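Local coordinates for 3-oxoacyl-(Acyl-carrier protein) synthase (PDB 4EFI) that probably catalyses the condensation that forms 3-oxoacyl-[acyl-carrier-protein], acting as a 3-oxoacyl synthase with a thiolase-type fold, at residues A8-T14 with A190-G196; E321-M327 with A339-P345. The contacts are given in a common frame with arbitrary orientation. Residues are numbered along the deposited sequence.

Interaction 1 (A8-T14 with A190-G196)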
ATOM      1  N   ALA A   8       0.030 -21.903  -1.303  1.00 33.71           N
ATOM      2  CA  ALA A   8       0.525 -20.693  -0.653  1.00 30.54           C
ATOM      3  C   ALA A   8       0.208 -19.404  -1.456  1.00 33.41           C
ATOM      4  O   ALA A   8       0.795 -18.336  -1.250  1.00 32.49           O
ATOM      5  CB  ALA A   8       2.020 -20.835  -0.417  1.00 31.99           C
ATOM      6  N   GLY A   9      -0.746 -19.522  -2.368  1.00 25.62           N
ATOM      7  CA  GLY A   9      -1.253 -18.391  -3.121  1.00 18.86           C
ATOM      8  C   GLY A   9      -1.318 -18.703  -4.602  1.00 15.11           C
ATOM      9  O   GLY A   9      -0.591 -19.556  -5.093  1.00 16.74           O
ATOM     10  N   ARG A  10      -2.241 -18.034  -5.282  1.00 14.17           N
ATOM     11  CA  ARG A  10      -2.435 -18.167  -6.728  1.00 13.93           C
ATOM     12  C   ARG A  10      -1.308 -17.492  -7.482  1.00 14.02           C
ATOM     13  O   ARG A  10      -1.005 -16.328  -7.217  1.00 14.29           O
ATOM     14  CB  ARG A  10      -3.789 -17.541  -7.143  1.00 14.78           C
ATOM     15  CG  ARG A  10      -4.087 -17.602  -8.671  1.00 17.43           C
ATOM     16  CD  ARG A  10      -5.563 -17.257  -8.996  1.00 16.05           C
ATOM     17  NE  ARG A  10      -6.331 -18.222  -8.268  1.00 16.35           N
ATOM     18  CZ  ARG A  10      -6.620 -19.453  -8.668  1.00 15.12           C
ATOM     19  NH1 ARG A  10      -6.444 -19.855  -9.921  1.00 17.50           N
ATOM     20  NH2 ARG A  10      -7.171 -20.256  -7.808  1.00 15.74           N
ATOM     21  N   GLU A  11      -0.712 -18.193  -8.437  1.00 14.52           N
ATOM     22  CA  GLU A  11       0.372 -17.669  -9.270  1.00 14.18           C
ATOM     23  C   GLU A  11      -0.167 -17.171 -10.603  1.00 14.66           C
ATOM     24  O   GLU A  11      -0.889 -17.889 -11.295  1.00 17.97           O
ATOM     25  CB  GLU A  11       1.427 -18.752  -9.485  1.00 15.96           C
ATOM     26  CG  GLU A  11       1.978 -19.222  -8.162  1.00 15.47           C
ATOM     27  CD  GLU A  11       2.913 -20.406  -8.246  1.00 18.76           C
ATOM     28  OE1 GLU A  11       3.314 -20.825  -9.369  1.00 20.39           O
ATOM     29  OE2 GLU A  11       3.234 -20.944  -7.160  1.00 20.00           O
ATOM     30  N   LEU A  12       0.173 -15.932 -10.937  1.00 14.22           N
ATOM     31  CA  LEU A  12      -0.416 -15.211 -12.066  1.00 14.12           C
ATOM     32  C   LEU A  12       0.687 -14.556 -12.878  1.00 14.51           C
ATOM     33  O   LEU A  12       1.716 -14.178 -12.336  1.00 16.26           O
ATOM     34  CB  LEU A  12      -1.373 -14.127 -11.566  1.00 14.26           C
ATOM     35  CG  LEU A  12      -2.570 -14.666 -10.799  1.00 15.35           C
ATOM     36  CD1 LEU A  12      -3.160 -13.577  -9.913  1.00 16.78           C
ATOM     37  CD2 LEU A  12      -3.609 -15.204 -11.779  1.00 17.45           C
ATOM     38  N   ARG A  13       0.474 -14.425 -14.173  1.00 15.31           N
ATOM     39  CA  ARG A  13       1.447 -13.833 -15.082  1.00 16.30           C
ATOM     40  C   ARG A  13       0.717 -12.894 -16.034  1.00 16.77           C
ATOM     41  O   ARG A  13      -0.341 -13.244 -16.574  1.00 17.39           O
ATOM     42  CB  ARG A  13       2.175 -14.915 -15.886  1.00 19.95           C
ATOM     43  CG  ARG A  13       3.166 -14.390 -16.914  1.00 18.73           C
ATOM     44  CD  ARG A  13       3.504 -15.509 -17.911  1.00 24.45           C
ATOM     45  NE  ARG A  13       4.457 -15.107 -18.944  1.00 27.66           N
ATOM     46  CZ  ARG A  13       4.135 -14.397 -20.020  1.00 28.85           C
ATOM     47  NH1 ARG A  13       2.884 -13.993 -20.197  1.00 30.55           N
ATOM     48  NH2 ARG A  13       5.064 -14.087 -20.916  1.00 33.46           N
ATOM     49  N   THR A  14       1.258 -11.699 -16.242  1.00 15.97           N
ATOM     50  CA  THR A  14       0.726 -10.804 -17.257  1.00 16.09           C
ATOM     51  C   THR A  14       1.847 -10.404 -18.223  1.00 15.25           C
ATOM     52  O   THR A  14       3.041 -10.547 -17.933  1.00 17.11           O
ATOM     53  CB  THR A  14       0.103  -9.524 -16.655  1.00 15.71           C
ATOM     54  OG1 THR A  14       1.106  -8.758 -15.987  1.00 15.28           O
ATOM     55  CG2 THR A  14      -0.970  -9.851 -15.655  1.00 15.36           C
ATOM     56  N   ALA A 190       7.530  -9.974 -19.074  1.00 25.31           N
ATOM     57  CA  ALA A 190       6.413 -10.499 -18.275  1.00 21.27           C
ATOM     58  C   ALA A 190       6.452  -9.994 -16.833  1.00 22.79           C
ATOM     59  O   ALA A 190       7.530  -9.741 -16.283  1.00 26.31           O
ATOM     60  CB  ALA A 190       6.423 -11.994 -18.281  1.00 27.29           C
ATOM     61  N   ALA A 191       5.281  -9.877 -16.221  1.00 17.37           N
ATOM     62  CA  ALA A 191       5.169  -9.586 -14.804  1.00 15.64           C
ATOM     63  C   ALA A 191       4.583 -10.810 -14.114  1.00 16.97           C
ATOM     64  O   ALA A 191       3.703 -11.476 -14.666  1.00 18.00           O
ATOM     65  CB  ALA A 191       4.290  -8.379 -14.566  1.00 16.10           C
ATOM     66  N   HIS A 192       5.067 -11.112 -12.917  1.00 15.38           N
ATOM     67  CA  HIS A 192       4.618 -12.274 -12.149  1.00 15.54           C
ATOM     68  C   HIS A 192       4.068 -11.832 -10.803  1.00 15.70           C
ATOM     69  O   HIS A 192       4.598 -10.902 -10.172  1.00 15.84           O
ATOM     70  CB  HIS A 192       5.772 -13.246 -11.911  1.00 17.73           C
ATOM     71  CG  HIS A 192       6.354 -13.789 -13.171  1.00 19.86           C
ATOM     72  ND1 HIS A 192       5.895 -14.942 -13.766  1.00 22.91           N
ATOM     73  CD2 HIS A 192       7.328 -13.309 -13.977  1.00 21.42           C
ATOM     74  CE1 HIS A 192       6.580 -15.165 -14.875  1.00 24.00           C
ATOM     75  NE2 HIS A 192       7.457 -14.190 -15.023  1.00 23.40           N
ATOM     76  N   PHE A 193       2.999 -12.494 -10.360  1.00 14.32           N
ATOM     77  CA  PHE A 193       2.291 -12.138  -9.142  1.00 14.31           C
ATOM     78  C   PHE A 193       1.884 -13.401  -8.407  1.00 13.79           C
ATOM     79  O   PHE A 193       1.637 -14.440  -9.025  1.00 15.16           O
ATOM     80  CB  PHE A 193       1.015 -11.368  -9.454  1.00 14.69           C
ATOM     81  CG  PHE A 193       1.217 -10.170 -10.325  1.00 14.20           C
ATOM     82  CD1 PHE A 193       1.168 -10.281 -11.709  1.00 14.57           C
ATOM     83  CD2 PHE A 193       1.433  -8.914  -9.779  1.00 12.94           C
ATOM     84  CE1 PHE A 193       1.343  -9.158 -12.513  1.00 14.90           C
ATOM     85  CE2 PHE A 193       1.588  -7.804 -10.585  1.00 14.06           C
ATOM     86  CZ  PHE A 193       1.560  -7.927 -11.949  1.00 15.38           C
ATOM     87  N   ILE A 194       1.820 -13.299  -7.082  1.00 13.41           N
ATOM     88  CA  ILE A 194       1.245 -14.349  -6.231  1.00 13.42           C
ATOM     89  C   ILE A 194       0.274 -13.681  -5.283  1.00 14.50           C
ATOM     90  O   ILE A 194       0.584 -12.629  -4.714  1.00 14.16           O
ATOM     91  CB  ILE A 194       2.312 -15.130  -5.442  1.00 13.82           C
ATOM     92  CG1 ILE A 194       3.345 -15.729  -6.405  1.00 16.43           C
ATOM     93  CG2 ILE A 194       1.633 -16.210  -4.574  1.00 16.08           C
ATOM     94  CD1 ILE A 194       4.393 -16.616  -5.733  1.00 17.53           C
ATOM     95  N   ILE A 195      -0.937 -14.220  -5.164  1.00 13.81           N
ATOM     96  CA  ILE A 195      -1.967 -13.616  -4.317  1.00 13.44           C
ATOM     97  C   ILE A 195      -2.606 -14.677  -3.437  1.00 12.22           C
ATOM     98  O   ILE A 195      -3.096 -15.691  -3.953  1.00 13.55           O
ATOM     99  CB  ILE A 195      -3.067 -12.900  -5.137  1.00 12.61           C
ATOM    100  CG1 ILE A 195      -2.473 -11.834  -6.064  1.00 14.51           C
ATOM    101  CG2 ILE A 195      -4.090 -12.268  -4.204  1.00 13.96           C
ATOM    102  CD1 ILE A 195      -3.518 -11.161  -6.974  1.00 14.69           C
ATOM    103  N   GLY A 196      -2.569 -14.495  -2.117  1.00 12.69           N
ATOM    104  CA  GLY A 196      -3.129 -15.455  -1.182  1.00 13.23           C
ATOM    105  C   GLY A 196      -4.044 -14.822  -0.159  1.00 13.13           C
ATOM    106  O   GLY A 196      -3.946 -13.626   0.103  1.00 14.33           O
TER
HETATM  107  O   HOH W   1       3.709 -16.091 -12.656  1.00 24.78           O

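Interaction 2 (E321-M327 with A339-P345)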
ATOM      1  N   GLU A 321      17.445   4.218 -15.138  1.00 19.74           N
ATOM      2  CA  GLU A 321      17.511   2.836 -15.554  1.00 23.05           C
ATOM      3  C   GLU A 321      16.222   2.082 -15.327  1.00 19.00           C
ATOM      4  O   GLU A 321      15.378   2.470 -14.525  1.00 19.42           O
ATOM      5  CB  GLU A 321      18.660   2.121 -14.838  1.00 20.00           C
ATOM      6  CG  GLU A 321      20.010   2.812 -14.976  1.00 20.00           C
ATOM      7  CD  GLU A 321      20.672   2.572 -16.324  1.00 20.00           C
ATOM      8  OE1 GLU A 321      20.183   1.718 -17.092  1.00 20.00           O
ATOM      9  OE2 GLU A 321      21.687   3.240 -16.614  1.00 20.00           O
ATOM     10  N   THR A 322      16.092   0.998 -16.072  1.00 18.07           N
ATOM     11  CA  THR A 322      15.119  -0.039 -15.782  1.00 18.82           C
ATOM     12  C   THR A 322      15.569  -0.748 -14.498  1.00 17.37           C
ATOM     13  O   THR A 322      16.734  -1.172 -14.391  1.00 19.08           O
ATOM     14  CB  THR A 322      15.060  -1.047 -16.933  1.00 19.44           C
ATOM     15  OG1 THR A 322      14.726  -0.372 -18.152  1.00 21.73           O
ATOM     16  CG2 THR A 322      14.057  -2.119 -16.654  1.00 19.55           C
ATOM     17  N   LEU A 323      14.674  -0.829 -13.530  1.00 16.09           N
ATOM     18  CA  LEU A 323      14.925  -1.510 -12.267  1.00 16.36           C
ATOM     19  C   LEU A 323      14.169  -2.815 -12.237  1.00 15.91           C
ATOM     20  O   LEU A 323      13.018  -2.886 -12.662  1.00 16.98           O
ATOM     21  CB  LEU A 323      14.472  -0.661 -11.079  1.00 15.94           C
ATOM     22  CG  LEU A 323      15.137   0.718 -10.944  1.00 17.59           C
ATOM     23  CD1 LEU A 323      14.703   1.350  -9.637  1.00 19.46           C
ATOM     24  CD2 LEU A 323      16.672   0.638 -11.020  1.00 17.29           C
ATOM     25  N   GLN A 324      14.828  -3.856 -11.753  0.59 16.11           N
ATOM     26  CA  GLN A 324      14.198  -5.131 -11.465  0.59 15.87           C
ATOM     27  C   GLN A 324      13.701  -5.071 -10.040  0.59 15.24           C
ATOM     28  O   GLN A 324      14.479  -4.960  -9.099  0.59 15.19           O
ATOM     29  CB  GLN A 324      15.202  -6.272 -11.620  0.59 18.02           C
ATOM     30  CG  GLN A 324      14.621  -7.660 -11.297  0.59 19.33           C
ATOM     31  CD  GLN A 324      13.555  -8.083 -12.281  0.59 22.03           C
ATOM     32  OE1 GLN A 324      13.498  -7.578 -13.395  0.59 21.73           O
ATOM     33  NE2 GLN A 324      12.685  -8.998 -11.864  0.59 24.82           N
ATOM     34  N   LEU A 325      12.392  -5.109  -9.875  1.00 15.06           N
ATOM     35  CA  LEU A 325      11.797  -4.957  -8.563  1.00 14.25           C
ATOM     36  C   LEU A 325      10.949  -6.138  -8.124  1.00 15.23           C
ATOM     37  O   LEU A 325      10.225  -6.741  -8.930  1.00 15.45           O
ATOM     38  CB  LEU A 325      10.884  -3.727  -8.567  1.00 14.92           C
ATOM     39  CG  LEU A 325      11.578  -2.404  -8.939  1.00 15.67           C
ATOM     40  CD1 LEU A 325      10.572  -1.281  -9.018  1.00 16.33           C
ATOM     41  CD2 LEU A 325      12.646  -2.078  -7.933  1.00 16.37           C
ATOM     42  N   GLY A 326      11.009  -6.418  -6.823  1.00 13.64           N
ATOM     43  CA  GLY A 326      10.063  -7.311  -6.172  1.00 13.84           C
ATOM     44  C   GLY A 326       9.269  -6.511  -5.163  1.00 15.00           C
ATOM     45  O   GLY A 326       9.818  -5.619  -4.516  1.00 15.87           O
ATOM     46  N   MET A 327       7.976  -6.795  -5.051  1.00 12.79           N
ATOM     47  CA  MET A 327       7.069  -6.039  -4.175  1.00 12.08           C
ATOM     48  C   MET A 327       6.284  -7.039  -3.349  1.00 11.65           C
ATOM     49  O   MET A 327       5.811  -8.024  -3.894  1.00 13.35           O
ATOM     50  CB  MET A 327       6.096  -5.178  -4.980  1.00 11.97           C
ATOM     51  CG  MET A 327       6.783  -4.241  -5.932  1.00 12.69           C
ATOM     52  SD  MET A 327       5.603  -3.249  -6.833  1.00 15.04           S
ATOM     53  CE  MET A 327       6.643  -2.465  -8.069  1.00 16.69           C
ATOM     54  N   ALA A 339       4.517  -8.921  -6.437  1.00 12.23           N
ATOM     55  CA  ALA A 339       4.718  -8.588  -7.845  1.00 12.60           C
ATOM     56  C   ALA A 339       6.210  -8.604  -8.102  1.00 13.25           C
ATOM     57  O   ALA A 339       6.993  -8.112  -7.280  1.00 15.25           O
ATOM     58  CB  ALA A 339       4.156  -7.225  -8.164  1.00 13.22           C
ATOM     59  N   ALA A 340       6.611  -9.132  -9.239  1.00 13.28           N
ATOM     60  CA  ALA A 340       8.001  -9.094  -9.646  1.00 13.55           C
ATOM     61  C   ALA A 340       8.013  -8.720 -11.103  1.00 13.28           C
ATOM     62  O   ALA A 340       7.438  -9.413 -11.927  1.00 14.94           O
ATOM     63  CB  ALA A 340       8.660 -10.439  -9.459  1.00 15.84           C
ATOM     64  N   LEU A 341       8.694  -7.623 -11.426  1.00 14.63           N
ATOM     65  CA  LEU A 341       8.690  -7.106 -12.781  1.00 14.87           C
ATOM     66  C   LEU A 341       9.771  -6.023 -12.938  1.00 14.60           C
ATOM     67  O   LEU A 341      10.280  -5.475 -11.956  1.00 15.39           O
ATOM     68  CB  LEU A 341       7.310  -6.541 -13.169  1.00 15.12           C
ATOM     69  CG  LEU A 341       6.929  -5.174 -12.609  1.00 15.84           C
ATOM     70  CD1 LEU A 341       5.604  -4.721 -13.197  1.00 18.48           C
ATOM     71  CD2 LEU A 341       6.850  -5.159 -11.102  1.00 16.70           C
ATOM     72  N   ALA A 342      10.096  -5.731 -14.193  1.00 15.62           N
ATOM     73  CA  ALA A 342      10.944  -4.603 -14.560  1.00 14.50           C
ATOM     74  C   ALA A 342      10.116  -3.324 -14.619  1.00 15.89           C
ATOM     75  O   ALA A 342       8.985  -3.311 -15.121  1.00 17.35           O
ATOM     76  CB  ALA A 342      11.615  -4.865 -15.889  1.00 16.49           C
ATOM     77  N   VAL A 343      10.677  -2.237 -14.109  1.00 15.59           N
ATOM     78  CA  VAL A 343      10.022  -0.941 -14.096  1.00 16.05           C
ATOM     79  C   VAL A 343      10.998   0.157 -14.510  1.00 16.51           C
ATOM     80  O   VAL A 343      12.105   0.230 -13.985  1.00 16.78           O
ATOM     81  CB  VAL A 343       9.509  -0.607 -12.698  1.00 15.57           C
ATOM     82  CG1 VAL A 343       8.836   0.750 -12.697  1.00 16.53           C
ATOM     83  CG2 VAL A 343       8.559  -1.705 -12.159  1.00 15.97           C
ATOM     84  N   GLY A 344      10.607   0.997 -15.462  1.00 16.02           N
ATOM     85  CA  GLY A 344      11.401   2.150 -15.830  1.00 16.77           C
ATOM     86  C   GLY A 344      12.279   1.918 -17.048  1.00 17.28           C
ATOM     87  O   GLY A 344      12.276   0.831 -17.644  1.00 18.76           O
ATOM     88  N   PRO A 345      13.046   2.935 -17.435  1.00 16.67           N
ATOM     89  CA  PRO A 345      13.115   4.225 -16.740  1.00 16.82           C
ATOM     90  C   PRO A 345      11.828   5.026 -16.780  1.00 18.74           C
ATOM     91  O   PRO A 345      11.073   4.931 -17.753  1.00 19.56           O
ATOM     92  CB  PRO A 345      14.219   4.977 -17.478  1.00 19.23           C
ATOM     93  CG  PRO A 345      14.335   4.318 -18.806  1.00 21.07           C
ATOM     94  CD  PRO A 345      13.915   2.896 -18.622  1.00 18.64           C
TER

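Interaction 1 (A8-T14 with A190-G196)
An edge strand of a five-stranded mixed β-sheet in this thiolase-type fold illustrates how an N-terminal segment is secured to a distant part of the chain. Strand 10-14 runs antiparallel to strand 190-196, the axes 4.6 Å apart at an angle of 157°, and the three residues most buried by the pairing, Leu12, Phe193 and Thr14, lie on one face of it. Leu12 and Phe193 form a hydrogen-bonded pair: Leu12 N donates to Phe193 O at 2.8 Å, Phe193 N to Leu12 O at 2.9 Å. Their side chains begin side by side, CB to CB 4.2 Å, and Leu12 CD1 goes on to meet Ile195 CD1 at 3.8 Å. Thr14 repeats the two-way bonding with Ala191, and its hydroxyl lies near the plane of the Phe193 ring, at its edge, with OG1 3.5 Å from CE1. Helix 130-143 packs on this face, where Trp136 meets the Phe193 ring edge-to-face. On the other face Ile194 packs against helix 235-257, and Glu11 forms a salt bridge with Arg252 of that helix. Gly9, just before the strand, has a positive phi of 132°; a β-carbon there would clash with Ile194 CG2. A water bridges the strands beside His192, donating to Leu12 O at 2.8 Å, which already accepts from Phe193 N, and hydrogen-bonded to His192 ND1 at 2.7 Å.

Interaction 2 (E321-M327 with A339-P345)
Six backbone hydrogen bonds hold 321-327 to 339-345, the shortest 2.8 Å: Leu323 N to Val343 O, Val343 N to Leu323 O and Met327 N to Ala339 O. They join the two arms of a β-hairpin, antiparallel at 167°. Beyond the last strand pair the Thr322 hydroxyl extends the bonding, OG1 donating to Gly344 O at 2.8 Å, where the chain turns through a cis peptide into Pro345. Gly344 has a positive phi of 97°, and a β-carbon there would be jammed against the preceding carbonyl oxygen. Apolar side chains gather on the face of Leu323, Leu325 and Met327: Leu325 CD1 touches Val343 CG2 at 3.8 Å, and Met327 CE reaches Leu341 CD2 at 4.1 Å. Helix 130-143 packs on Met327, Ala339 and Leu341 of this face, while helix 315-320 meets Leu323 and Val343. The hairpin is flanked in the sheet by strand 266-269 beside 323-331 and by strand 190-197 beside 335-343.

How the interactions relate
Neighbouring strand pairs can share a sheet without sharing a residue, and here the seam joins strands 190-197 and 335-343. The centres of interactions 1 and 2 lie about 15 Å apart, yet His192 O is 2.8 Å from Ala340 N, a probable hydrogen bond between the backbones. Packing follows the same seam: Phe193 CE2 lies 3.6 Å from Ala339 CB, and Ala191 CB 3.8 Å from Leu341 CB. Helix 130-143 spans both contacts on this face, touching Leu12 and Thr14 in interaction 1 and Met327 and Leu341 in interaction 2. The first contact bridges 175 intervening residues, whereas the second closes a local hairpin.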